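Local coordinates for protein type I modular polyketide synthase (Streptomyces albus subsp. albus, PDB 6IYT) that probably loads an alkylmalonyl extender unit, apparently ethylmalonyl, from coenzyme A for chain building by the salinomycin polyketide synthase, as one of its acyltransferase domains, at residues L184-F189 / L237-F242; T190-L195 / E216-A221. All blocks are in the same frame, centred on the assembly; numbering follows the deposited sequence.

Contact 1: L184-F189 / L237-F242; sequences LQPVLF and LRSQLF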
loop_
_atom_site.group_PDB
_atom_site.type_symbol
_atom_site.label_atom_id
_atom_site.label_comp_id
_atom_site.label_asym_id
_atom_site.label_seq_id
_atom_site.Cartn_x
_atom_site.Cartn_y
_atom_site.Cartn_z
ATOM N N LEU A 184 0.080 -15.413 7.237
ATOM C CA LEU A 184 0.441 -14.066 6.809
ATOM C C LEU A 184 -0.190 -13.653 5.481
ATOM O O LEU A 184 -0.697 -12.519 5.346
ATOM C CB LEU A 184 1.963 -13.957 6.716
ATOM C CG LEU A 184 2.533 -12.607 6.360
ATOM C CD1 LEU A 184 2.107 -11.604 7.408
ATOM C CD2 LEU A 184 4.066 -12.704 6.285
ATOM N N GLN A 185 -0.077 -14.496 4.450
ATOM C CA GLN A 185 -0.541 -14.048 3.129
ATOM C C GLN A 185 -2.052 -13.723 3.143
ATOM O O GLN A 185 -2.454 -12.702 2.648
ATOM C CB GLN A 185 -0.184 -15.027 2.035
ATOM C CG GLN A 185 1.310 -15.160 1.823
ATOM C CD GLN A 185 1.678 -15.776 0.474
ATOM O OE1 GLN A 185 0.818 -16.008 -0.376
ATOM N NE2 GLN A 185 2.967 -15.954 0.248
ATOM N N PRO A 186 -2.879 -14.578 3.767
ATOM C CA PRO A 186 -4.284 -14.191 3.742
ATOM C C PRO A 186 -4.599 -12.993 4.621
ATOM O O PRO A 186 -5.510 -12.186 4.285
ATOM C CB PRO A 186 -5.013 -15.473 4.257
ATOM C CG PRO A 186 -4.069 -16.590 3.929
ATOM C CD PRO A 186 -2.704 -15.973 4.211
ATOM N N VAL A 187 -3.809 -12.789 5.676
ATOM C CA VAL A 187 -3.978 -11.590 6.515
ATOM C C VAL A 187 -3.544 -10.311 5.747
ATOM O O VAL A 187 -4.282 -9.351 5.696
ATOM C CB VAL A 187 -3.205 -11.706 7.810
ATOM C CG1 VAL A 187 -3.086 -10.354 8.463
ATOM C CG2 VAL A 187 -3.887 -12.692 8.730
ATOM N N LEU A 188 -2.402 -10.381 5.056
ATOM C CA LEU A 188 -1.956 -9.282 4.181
ATOM C C LEU A 188 -2.974 -8.931 3.112
ATOM O O LEU A 188 -3.183 -7.768 2.823
ATOM C CB LEU A 188 -0.632 -9.640 3.524
ATOM C CG LEU A 188 0.677 -9.000 3.979
ATOM C CD1 LEU A 188 0.654 -8.415 5.361
ATOM C CD2 LEU A 188 1.865 -9.939 3.773
ATOM N N PHE A 189 -3.526 -9.960 2.456
ATOM C CA PHE A 189 -4.585 -9.799 1.501
ATOM C C PHE A 189 -5.762 -9.005 2.101
ATOM O O PHE A 189 -6.206 -8.032 1.525
ATOM C CB PHE A 189 -5.069 -11.166 1.038
ATOM C CG PHE A 189 -6.353 -11.131 0.279
ATOM C CD1 PHE A 189 -6.356 -10.874 -1.082
ATOM C CD2 PHE A 189 -7.508 -11.540 0.863
ATOM C CE1 PHE A 189 -7.533 -10.891 -1.818
ATOM C CE2 PHE A 189 -8.685 -11.592 0.147
ATOM C CZ PHE A 189 -8.694 -11.269 -1.211
ATOM N N LEU A 237 -5.060 -21.073 -0.496
ATOM C CA LEU A 237 -4.580 -22.372 -0.954
ATOM C C LEU A 237 -3.148 -22.309 -1.427
ATOM O O LEU A 237 -2.391 -23.237 -1.207
ATOM C CB LEU A 237 -5.459 -22.926 -2.056
ATOM C CG LEU A 237 -6.854 -23.352 -1.635
ATOM C CD1 LEU A 237 -7.595 -23.889 -2.865
ATOM C CD2 LEU A 237 -6.831 -24.381 -0.510
ATOM N N ARG A 238 -2.800 -21.272 -2.171
ATOM C CA ARG A 238 -1.448 -21.145 -2.631
ATOM C C ARG A 238 -0.456 -20.998 -1.482
ATOM O O ARG A 238 0.578 -21.644 -1.478
ATOM C CB ARG A 238 -1.289 -20.021 -3.623
ATOM C CG ARG A 238 -0.066 -20.252 -4.493
ATOM C CD ARG A 238 -0.006 -19.272 -5.657
ATOM N NE ARG A 238 0.285 -17.911 -5.207
ATOM C CZ ARG A 238 0.439 -16.887 -6.044
ATOM N NH1 ARG A 238 0.278 -17.081 -7.338
ATOM N NH2 ARG A 238 0.806 -15.683 -5.585
ATOM N N SER A 239 -0.779 -20.161 -0.482
ATOM C CA SER A 239 0.124 -19.989 0.647
ATOM C C SER A 239 0.234 -21.260 1.497
ATOM O O SER A 239 1.307 -21.583 1.989
ATOM C CB SER A 239 -0.245 -18.765 1.506
ATOM O OG SER A 239 -1.521 -18.876 2.124
ATOM N N GLN A 240 -0.858 -22.000 1.625
ATOM C CA GLN A 240 -0.804 -23.322 2.303
ATOM C C GLN A 240 0.088 -24.304 1.541
ATOM O O GLN A 240 0.915 -25.005 2.137
ATOM C CB GLN A 240 -2.197 -23.913 2.448
ATOM C CG GLN A 240 -2.219 -25.195 3.267
ATOM C CD GLN A 240 -1.739 -24.990 4.685
ATOM O OE1 GLN A 240 -2.358 -24.225 5.470
ATOM N NE2 GLN A 240 -0.710 -25.726 5.076
ATOM N N LEU A 241 0.013 -24.286 0.216
ATOM C CA LEU A 241 0.894 -25.205 -0.582
ATOM C C LEU A 241 2.349 -24.859 -0.336
ATOM O O LEU A 241 3.198 -25.744 -0.106
ATOM C CB LEU A 241 0.590 -25.116 -2.060
ATOM C CG LEU A 241 1.452 -25.981 -2.957
ATOM C CD1 LEU A 241 1.255 -27.445 -2.646
ATOM C CD2 LEU A 241 1.147 -25.681 -4.414
ATOM N N PHE A 242 2.637 -23.570 -0.317
ATOM C CA PHE A 242 3.996 -23.110 -0.068
ATOM C C PHE A 242 4.462 -23.477 1.346
ATOM O O PHE A 242 5.654 -23.787 1.553
ATOM C CB PHE A 242 4.100 -21.605 -0.292
ATOM C CG PHE A 242 3.982 -21.199 -1.726
ATOM C CD1 PHE A 242 3.953 -22.147 -2.726
ATOM C CD2 PHE A 242 3.983 -19.863 -2.081
ATOM C CE1 PHE A 242 3.856 -21.773 -4.061
ATOM C CE2 PHE A 242 3.833 -19.486 -3.424
ATOM C CZ PHE A 242 3.848 -20.442 -4.403
HETATM O O HOH W 1 1.210 -16.665 -2.836
#
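Gln-185 and Ser-239 bring helices 181-200 and 228-245 together where a serine is small enough to let the two backbones come close, their CA atoms 6.5 Å apart. The tight part is the flank of the glutamine lying along the serine methylene: CB, CG and CD of Gln-185 all pack on it, and Gln-185 OE1 lies 3.5 Å from Ser-239 CB. With its CG beside the backbone N (chi1 -65°) and the chain extended beyond, Gln-185 runs past the serine. Ser-239 OG, between its own backbone N and carbonyl carbon (chi1 64°), turns back to bond Val-235 O and Val-236 O of its helix. Thus satisfied at home, the hydroxyl meets the proline ring by packing alone, 3.8 Å from Pro-186 CD. Pro-186, lacking an N-H, marks a kink in its helix and sets its ring against the serine.

On the looser side, a water replaces direct contact. It donates to Gln-185 OE1 at 2.6 Å and accepts from Arg-238 NE at 2.8 Å, lying in the guanidinium plane at its edge. Arg-238 NH1 is held by Asn-369 OD1, which helps fix the group that orients the water. Gln-185 also touches Gln-214, which belongs to the GxSxG sequence 211-215. The whole is a buried helix-helix contact with a water-bridged polar margin, beside a probable nucleophile elbow of the acyltransferase fold.

Contact 2: T190-L195 / E216-A221; sequences TVMVSL and EIAAAA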
loop_
_atom_site.group_PDB
_atom_site.type_symbol
_atom_site.label_atom_id
_atom_site.label_comp_id
_atom_site.label_asym_id
_atom_site.label_seq_id
_atom_site.Cartn_x
_atom_site.Cartn_y
_atom_site.Cartn_z
ATOM N N THR A 190 -6.180 -9.377 3.304
ATOM C CA THR A 190 -7.333 -8.746 3.929
ATOM C C THR A 190 -7.014 -7.312 4.252
ATOM O O THR A 190 -7.796 -6.426 3.942
ATOM C CB THR A 190 -7.781 -9.487 5.210
ATOM O OG1 THR A 190 -6.798 -9.324 6.235
ATOM C CG2 THR A 190 -7.957 -10.893 4.919
ATOM N N VAL A 191 -5.814 -7.074 4.730
ATOM C CA VAL A 191 -5.422 -5.729 5.117
ATOM C C VAL A 191 -5.294 -4.816 3.865
ATOM O O VAL A 191 -5.821 -3.686 3.856
ATOM C CB VAL A 191 -4.115 -5.731 5.912
ATOM C CG1 VAL A 191 -3.548 -4.345 5.989
ATOM C CG2 VAL A 191 -4.333 -6.291 7.300
ATOM N N MET A 192 -4.712 -5.341 2.784
ATOM C CA MET A 192 -4.456 -4.499 1.565
ATOM C C MET A 192 -5.768 -4.147 0.854
ATOM O O MET A 192 -5.997 -2.998 0.448
ATOM C CB MET A 192 -3.531 -5.231 0.607
ATOM C CG MET A 192 -2.081 -5.145 0.987
ATOM S SD MET A 192 -0.978 -5.777 -0.311
ATOM C CE MET A 192 -1.492 -7.457 -0.441
ATOM N N VAL A 193 -6.657 -5.102 0.771
ATOM C CA VAL A 193 -7.930 -4.837 0.171
ATOM C C VAL A 193 -8.707 -3.836 1.014
ATOM O O VAL A 193 -9.392 -2.960 0.478
ATOM C CB VAL A 193 -8.747 -6.141 0.001
ATOM C CG1 VAL A 193 -10.161 -5.815 -0.456
ATOM C CG2 VAL A 193 -8.062 -7.091 -0.988
ATOM N N SER A 194 -8.652 -3.978 2.341
ATOM C CA SER A 194 -9.455 -3.116 3.210
ATOM C C SER A 194 -8.910 -1.701 3.281
ATOM O O SER A 194 -9.670 -0.739 3.458
ATOM C CB SER A 194 -9.539 -3.688 4.623
ATOM O OG SER A 194 -10.071 -4.994 4.594
ATOM N N LEU A 195 -7.598 -1.560 3.138
ATOM C CA LEU A 195 -6.988 -0.235 3.105
ATOM C C LEU A 195 -7.397 0.545 1.867
ATOM O O LEU A 195 -7.598 1.752 1.932
ATOM C CB LEU A 195 -5.468 -0.307 3.216
ATOM C CG LEU A 195 -4.854 -0.706 4.535
ATOM C CD1 LEU A 195 -3.349 -0.835 4.375
ATOM C CD2 LEU A 195 -5.161 0.272 5.649
ATOM N N GLU A 216 -0.925 -9.264 -6.510
ATOM C CA GLU A 216 -1.833 -9.269 -7.649
ATOM C C GLU A 216 -3.180 -9.875 -7.276
ATOM O O GLU A 216 -4.166 -9.624 -7.938
ATOM C CB GLU A 216 -1.212 -10.009 -8.831
ATOM C CG GLU A 216 -0.123 -9.211 -9.544
ATOM C CD GLU A 216 0.098 -9.638 -10.994
ATOM O OE1 GLU A 216 0.361 -8.747 -11.836
ATOM O OE2 GLU A 216 -0.096 -10.837 -11.324
ATOM N N ILE A 217 -3.201 -10.763 -6.279
ATOM C CA ILE A 217 -4.495 -11.353 -5.838
ATOM C C ILE A 217 -5.379 -10.267 -5.166
ATOM O O ILE A 217 -6.575 -10.112 -5.486
ATOM C CB ILE A 217 -4.277 -12.510 -4.868
ATOM C CG1 ILE A 217 -3.391 -13.587 -5.500
ATOM C CG2 ILE A 217 -5.609 -13.080 -4.435
ATOM C CD1 ILE A 217 -2.806 -14.570 -4.495
ATOM N N ALA A 218 -4.764 -9.429 -4.333
ATOM C CA ALA A 218 -5.471 -8.251 -3.782
ATOM C C ALA A 218 -5.885 -7.245 -4.872
ATOM O O ALA A 218 -7.014 -6.739 -4.863
ATOM C CB ALA A 218 -4.639 -7.564 -2.720
ATOM N N ALA A 219 -5.009 -7.020 -5.830
ATOM C CA ALA A 219 -5.313 -6.131 -6.942
ATOM C C ALA A 219 -6.537 -6.611 -7.738
ATOM O O ALA A 219 -7.438 -5.810 -8.089
ATOM C CB ALA A 219 -4.118 -6.028 -7.846
ATOM N N ALA A 220 -6.582 -7.917 -8.001
ATOM C CA ALA A 220 -7.721 -8.530 -8.716
ATOM C C ALA A 220 -9.010 -8.423 -7.918
ATOM O O ALA A 220 -10.100 -8.257 -8.494
ATOM C CB ALA A 220 -7.423 -9.979 -9.023
ATOM N N ALA A 221 -8.917 -8.560 -6.596
ATOM C CA ALA A 221 -10.086 -8.428 -5.755
ATOM C C ALA A 221 -10.601 -6.976 -5.802
ATOM O O ALA A 221 -11.808 -6.729 -5.873
ATOM C CB ALA A 221 -9.768 -8.845 -4.339
#
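This is a purely apolar helix-helix contact, deep in the fold, in which Val-193 and Met-192 of helix 181-200 meet the alanine face of helix 215-223. The axes of the two segments approach to 9.3 Å and cross at -38°, their N-to-C directions making an acute angle. Ala-218 stands at the centre. Its CB receives Val-193 CG2 at 3.9 Å and Met-192 CE, from the preceding residue of the same helix, also at 3.9 Å. The valine works through one branch: with CG1 anti to the backbone N (chi1 172°), CG2 lies beside that N and faces the partner helix, where it also reaches Ala-221 CB at 4.1 Å. Alanine suits both positions, because a single methyl gives the larger side chains a surface to rest on and still lets the helices come close.

Helix 215-223 follows strand 208-211 through a GxSxG turn of Gly-211, Ser-213 and Gly-215, a pattern consistent with the nucleophile elbow of the acyltransferase fold. Met-192 touches residues of this turn. Its unbranched chain runs out from the helix and bends at chi3 (-61°), which lays CE on Ala-218. Phe-125 of strand 120-125 packs against Met-192 and Ala-218 as well, joining both helices to the parallel sheet.

Behind the interface, Ser-194 OG donates to Thr-190 O at 2.8 Å, tilted out of the carbonyl plane on the face opposite Ser-194 N. With its hydroxyl satisfied by its own helix, the small serine side chain is buried against Phe-146 and Phe-150 of helix 144-158.

Overall arrangement
Helix 181-200 serves both contacts, offering 184-189 to helix 228-245 and 190-195 to helix 215-223, two helices that follow each other in the chain. Both contacts are buried, but contact 2 lies about 9 Å from the centre of the chain and contact 1 about 18 Å, measured between centres. The chemistry differs with depth: the deeper one is methyl against methyl, whereas the outer one mixes carbon packing with a water bridge to an arginine. The two meet through Phe-189, whose CD1 lies 3.9 Å from Ala-218 CA and whose CE1 is equally close to Ala-221 CB; its side chain also packs on Ala-231 and Val-235 of helix 228-245, so it touches both other helices.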